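Side-chain contacts in heme-binding protein A (Haemophilus parasuis 29755, PDB 3TPA), which probably captures glutathione or related solutes for import, as a bacterial extracellular solute-binding protein of family 5, although it is named for heme binding: residues F101-D106 and S163-E168; N431-G434 and S438-T441. The protein carries 1 engineered substitution. All coordinates share one frame; numbering follows the deposited sequence.

Interaction 1 and interaction 2 sit in separate parts of the two-lobed solute-binding fold. The 101-106 and 163-168 contact belongs to the lobe with the antiparallel sheet that runs from strand 44-46 across to strand 131-136, while 431-434 and 438-441 lie in the other lobe, beside the sheet that contains strands 261-276 and 478-491. Their centres are 35 Å apart and their nearest atoms about 20 Å, so neither touches the other, and each lies 22 Å from the centre of the chain. Interaction 1 is a buried join between a helix and a distant loop; interaction 2 is a short-range surface contact within one loop. In this family the solute is expected between the lobes.

Interaction 1: residues F101-D106 and S163-E168; sequences FQRQAD and SIYSKE
Phe101 and Ile164 make the apolar half of this buried contact. Methyl CD1 of Ile164 comes to the edge of the Phe101 ring, near its plane, and stops 4.5 Å from CE2 of Phe101. Only the ends of these side chains draw together; the second torsion of Ile164 (chi2 -56°) folds CD1 back rather than extending it. The Phe101 ring also packs on Leu131 and Val134, and Ile164 on Ser100, next to Phe101, and on Asp96, a turn further back in helix 94-105.

The setting is the part of the solute-binding fold where helix 94-105 packs on the five-stranded antiparallel sheet, at its edge strand 131-136; the helix's last turn lies against the loop that leads into helix 167-175, where Ser166 is the N-cap. With 95 Å² buried in all, the touch is light, and polar bonds from neighbouring residues tie the loop to the helix. Ser100 OG takes the backbone N of Tyr165, and Asp96 OD1 that of Lys167.

The other half is charged and aromatic. Arg103 is stretched out, CG trans to N (chi1 177°), and the edge of its guanidinium brings NH1 to 4.4 Å from CE1 of Tyr165, at an oblique angle to that ring. Stronger partners fix both ends: Asp183 forms a salt bridge with Arg103 NH1, the carbonyl of Tyr111 binds its NE, and Tyr165 OH bonds to Ser22 OG and Ala24 N.

Interaction 2: residues N431-G434 and S438-T441; sequences NIPG and SRWT
Ile432 and Arg439 face each other across an irregular loop, the connection between helices 420-427 and 443-453 in one lobe of the solute-binding fold. Along the first segment, Ile432 does most of the work, its two branches meeting different parts of Arg439. CG1 lies beside the backbone N (chi1 -50°), which leaves CG2 anti to that N, and this methyl lies over one face of the guanidinium, 3.3 Å above the plane and displaced toward the rim; Ile432 CG2 is 3.4 Å from Arg439 NH1. The other branch runs to the backbone, where Ile432 CD1 sits 3.5 Å from Arg439 O. The same CD1 is near Thr441 CG2, but Thr441 was modelled in two conformers, so that approach is doubtful.

Pro433 follows through a cis peptide bond, and its CB and CG lie near NH2 of Arg439. The contact there is slighter and oblique to the guanidinium. Ile432, Pro433 and Arg439 each touch a crystal neighbour as well, so the lattice may influence their exact positions.

Arg439 reaches them by bending at its second torsion (chi2 -138°). Its end is anchored from outside: NH2 of Arg439 hydrogen-bonds to the carbonyl O of Arg401, at the end of helix 393-401, and also lies 3.7 Å from Pro433 CB.

Interaction 1: residues F101-D106 and S163-E168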
# COMPACT_ATOMS: atom_id res chain seq x y z
N PHE A 101 -9.42 3.84 -18.05
CA PHE A 101 -8.90 5.09 -17.50
C PHE A 101 -9.97 6.16 -17.48
O PHE A 101 -10.14 6.86 -16.47
CB PHE A 101 -7.70 5.58 -18.33
CG PHE A 101 -6.40 4.95 -17.94
CD1 PHE A 101 -5.47 5.65 -17.19
CD2 PHE A 101 -6.12 3.63 -18.27
CE1 PHE A 101 -4.27 5.07 -16.83
CE2 PHE A 101 -4.93 3.04 -17.90
CZ PHE A 101 -4.01 3.76 -17.18
N GLN A 102 -10.67 6.31 -18.59
CA GLN A 102 -11.57 7.46 -18.75
C GLN A 102 -12.84 7.37 -17.89
O GLN A 102 -13.37 8.39 -17.48
CB GLN A 102 -11.88 7.71 -20.23
CG GLN A 102 -10.68 8.30 -21.03
CD GLN A 102 -10.11 9.53 -20.39
OE1 GLN A 102 -8.96 9.55 -19.95
NE2 GLN A 102 -10.91 10.59 -20.33
N ARG A 103 -13.32 6.16 -17.61
CA ARG A 103 -14.46 6.00 -16.71
C ARG A 103 -14.15 6.79 -15.44
O ARG A 103 -15.01 7.46 -14.87
CB ARG A 103 -14.69 4.53 -16.36
CG ARG A 103 -15.82 4.34 -15.36
CD ARG A 103 -15.87 2.94 -14.76
NE ARG A 103 -17.00 2.82 -13.85
CZ ARG A 103 -17.44 1.69 -13.32
NH1 ARG A 103 -16.85 0.54 -13.60
NH2 ARG A 103 -18.49 1.73 -12.52
N GLN A 104 -12.88 6.72 -15.06
CA GLN A 104 -12.41 7.33 -13.83
C GLN A 104 -12.11 8.82 -13.97
O GLN A 104 -12.55 9.60 -13.15
CB GLN A 104 -11.16 6.58 -13.33
CG GLN A 104 -11.40 5.06 -13.23
CD GLN A 104 -10.34 4.33 -12.45
OE1 GLN A 104 -9.97 4.74 -11.36
NE2 GLN A 104 -9.84 3.24 -13.01
N ALA A 105 -11.39 9.20 -15.02
CA ALA A 105 -10.86 10.57 -15.14
C ALA A 105 -11.86 11.59 -15.68
O ALA A 105 -11.72 12.79 -15.44
CB ALA A 105 -9.62 10.59 -16.01
N ASP A 106 -12.82 11.12 -16.46
CA ASP A 106 -13.77 11.98 -17.13
C ASP A 106 -15.09 11.94 -16.39
O ASP A 106 -15.80 10.94 -16.46
CB ASP A 106 -13.96 11.48 -18.57
CG ASP A 106 -15.00 12.27 -19.35
OD1 ASP A 106 -15.58 13.23 -18.79
OD2 ASP A 106 -15.24 11.92 -20.53
N SER A 163 -6.85 -1.89 -13.44
CA SER A 163 -7.18 -3.11 -14.16
C SER A 163 -7.95 -2.76 -15.42
O SER A 163 -8.73 -1.80 -15.43
CB SER A 163 -8.05 -4.02 -13.31
OG SER A 163 -7.31 -4.56 -12.23
N ILE A 164 -7.73 -3.52 -16.49
CA ILE A 164 -8.36 -3.20 -17.76
C ILE A 164 -9.64 -4.02 -17.93
O ILE A 164 -9.60 -5.26 -17.94
CB ILE A 164 -7.39 -3.46 -18.93
CG1 ILE A 164 -6.10 -2.64 -18.76
CG2 ILE A 164 -8.07 -3.15 -20.27
CD1 ILE A 164 -6.32 -1.15 -18.62
N TYR A 165 -10.76 -3.30 -18.02
CA TYR A 165 -12.07 -3.86 -18.28
C TYR A 165 -12.34 -3.97 -19.78
O TYR A 165 -11.61 -3.44 -20.61
CB TYR A 165 -13.14 -2.93 -17.72
CG TYR A 165 -13.18 -2.79 -16.21
CD1 TYR A 165 -14.29 -3.22 -15.48
CD2 TYR A 165 -12.12 -2.22 -15.52
CE1 TYR A 165 -14.34 -3.08 -14.08
CE2 TYR A 165 -12.16 -2.08 -14.15
CZ TYR A 165 -13.26 -2.51 -13.43
OH TYR A 165 -13.28 -2.35 -12.06
N SER A 166 -13.43 -4.66 -20.12
CA SER A 166 -13.80 -4.85 -21.51
C SER A 166 -14.81 -3.79 -21.91
O SER A 166 -15.89 -3.72 -21.33
CB SER A 166 -14.43 -6.23 -21.69
OG SER A 166 -15.11 -6.29 -22.94
N LYS A 167 -14.48 -2.96 -22.88
CA LYS A 167 -15.45 -1.99 -23.36
C LYS A 167 -16.57 -2.67 -24.14
O LYS A 167 -17.70 -2.23 -24.11
CB LYS A 167 -14.78 -0.90 -24.21
CG LYS A 167 -15.76 0.18 -24.70
CD LYS A 167 -15.05 1.20 -25.59
CE LYS A 167 -15.91 2.44 -25.84
NZ LYS A 167 -17.16 2.17 -26.58
N GLU A 168 -16.25 -3.76 -24.83
CA GLU A 168 -17.29 -4.47 -25.58
C GLU A 168 -18.40 -4.93 -24.62
O GLU A 168 -19.59 -4.73 -24.85
CB GLU A 168 -16.70 -5.66 -26.36
CG GLU A 168 -17.73 -6.42 -27.18
CD GLU A 168 -17.10 -7.33 -28.23
OE1 GLU A 168 -15.93 -7.75 -28.06
OE2 GLU A 168 -17.79 -7.61 -29.23

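Interaction 2: residues N431-G434 and S438-T441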
# COMPACT_ATOMS: atom_id res chain seq x y z
N ASN A 431 2.44 19.79 1.43
CA ASN A 431 1.50 19.04 2.22
C ASN A 431 1.30 19.62 3.61
O ASN A 431 0.96 18.91 4.55
CB ASN A 431 1.90 17.56 2.23
CG ASN A 431 1.71 16.91 0.88
OD1 ASN A 431 0.67 17.08 0.26
ND2 ASN A 431 2.71 16.17 0.41
N ILE A 432 1.51 20.93 3.74
CA ILE A 432 1.14 21.65 4.96
C ILE A 432 0.14 22.76 4.62
O ILE A 432 0.40 23.57 3.74
CB ILE A 432 2.35 22.36 5.61
CG1 ILE A 432 3.55 21.43 5.77
CG2 ILE A 432 1.95 22.96 6.95
CD1 ILE A 432 4.84 22.19 6.11
N PRO A 433 -1.02 22.78 5.29
CA PRO A 433 -1.52 21.78 6.24
C PRO A 433 -1.94 20.54 5.47
O PRO A 433 -2.52 20.68 4.40
CB PRO A 433 -2.75 22.46 6.87
CG PRO A 433 -2.69 23.91 6.43
CD PRO A 433 -1.96 23.90 5.12
N GLY A 434 -1.66 19.36 6.00
CA GLY A 434 -1.97 18.13 5.28
C GLY A 434 -1.21 16.94 5.81
O GLY A 434 -1.06 16.76 7.02
N SER A 438 4.36 16.99 10.81
CA SER A 438 5.44 17.69 11.53
C SER A 438 5.63 19.15 11.08
O SER A 438 6.18 19.96 11.83
CB SER A 438 6.77 16.93 11.39
OG SER A 438 7.31 17.09 10.09
N ARG A 439 5.20 19.48 9.87
CA ARG A 439 5.34 20.84 9.32
C ARG A 439 6.78 21.19 8.98
O ARG A 439 7.10 22.35 8.73
CB ARG A 439 4.78 21.90 10.27
CG ARG A 439 3.36 21.64 10.75
CD ARG A 439 2.55 22.96 10.74
NE ARG A 439 1.14 22.68 10.62
CZ ARG A 439 0.26 23.49 10.07
NH1 ARG A 439 0.63 24.66 9.59
NH2 ARG A 439 -1.00 23.12 10.01
N TRP A 440 7.65 20.19 8.98
CA TRP A 440 9.06 20.44 8.67
C TRP A 440 9.26 20.62 7.17
O TRP A 440 8.60 19.96 6.36
CB TRP A 440 9.93 19.29 9.17
CG TRP A 440 11.39 19.43 8.81
CD1 TRP A 440 12.32 20.23 9.42
CD2 TRP A 440 12.09 18.72 7.78
NE1 TRP A 440 13.55 20.08 8.80
CE2 TRP A 440 13.44 19.15 7.81
CE3 TRP A 440 11.71 17.75 6.84
CZ2 TRP A 440 14.39 18.65 6.93
CZ3 TRP A 440 12.67 17.27 5.95
CH2 TRP A 440 13.99 17.74 6.00
N THR A 441 10.17 21.53 6.82
CA THR A 441 10.55 21.74 5.42
C THR A 441 12.02 22.13 5.36
O THR A 441 12.55 22.71 6.30
CB THR A 441 9.73 22.88 4.75
OG1 THR A 441 10.25 24.15 5.15
CG2 THR A 441 8.25 22.79 5.11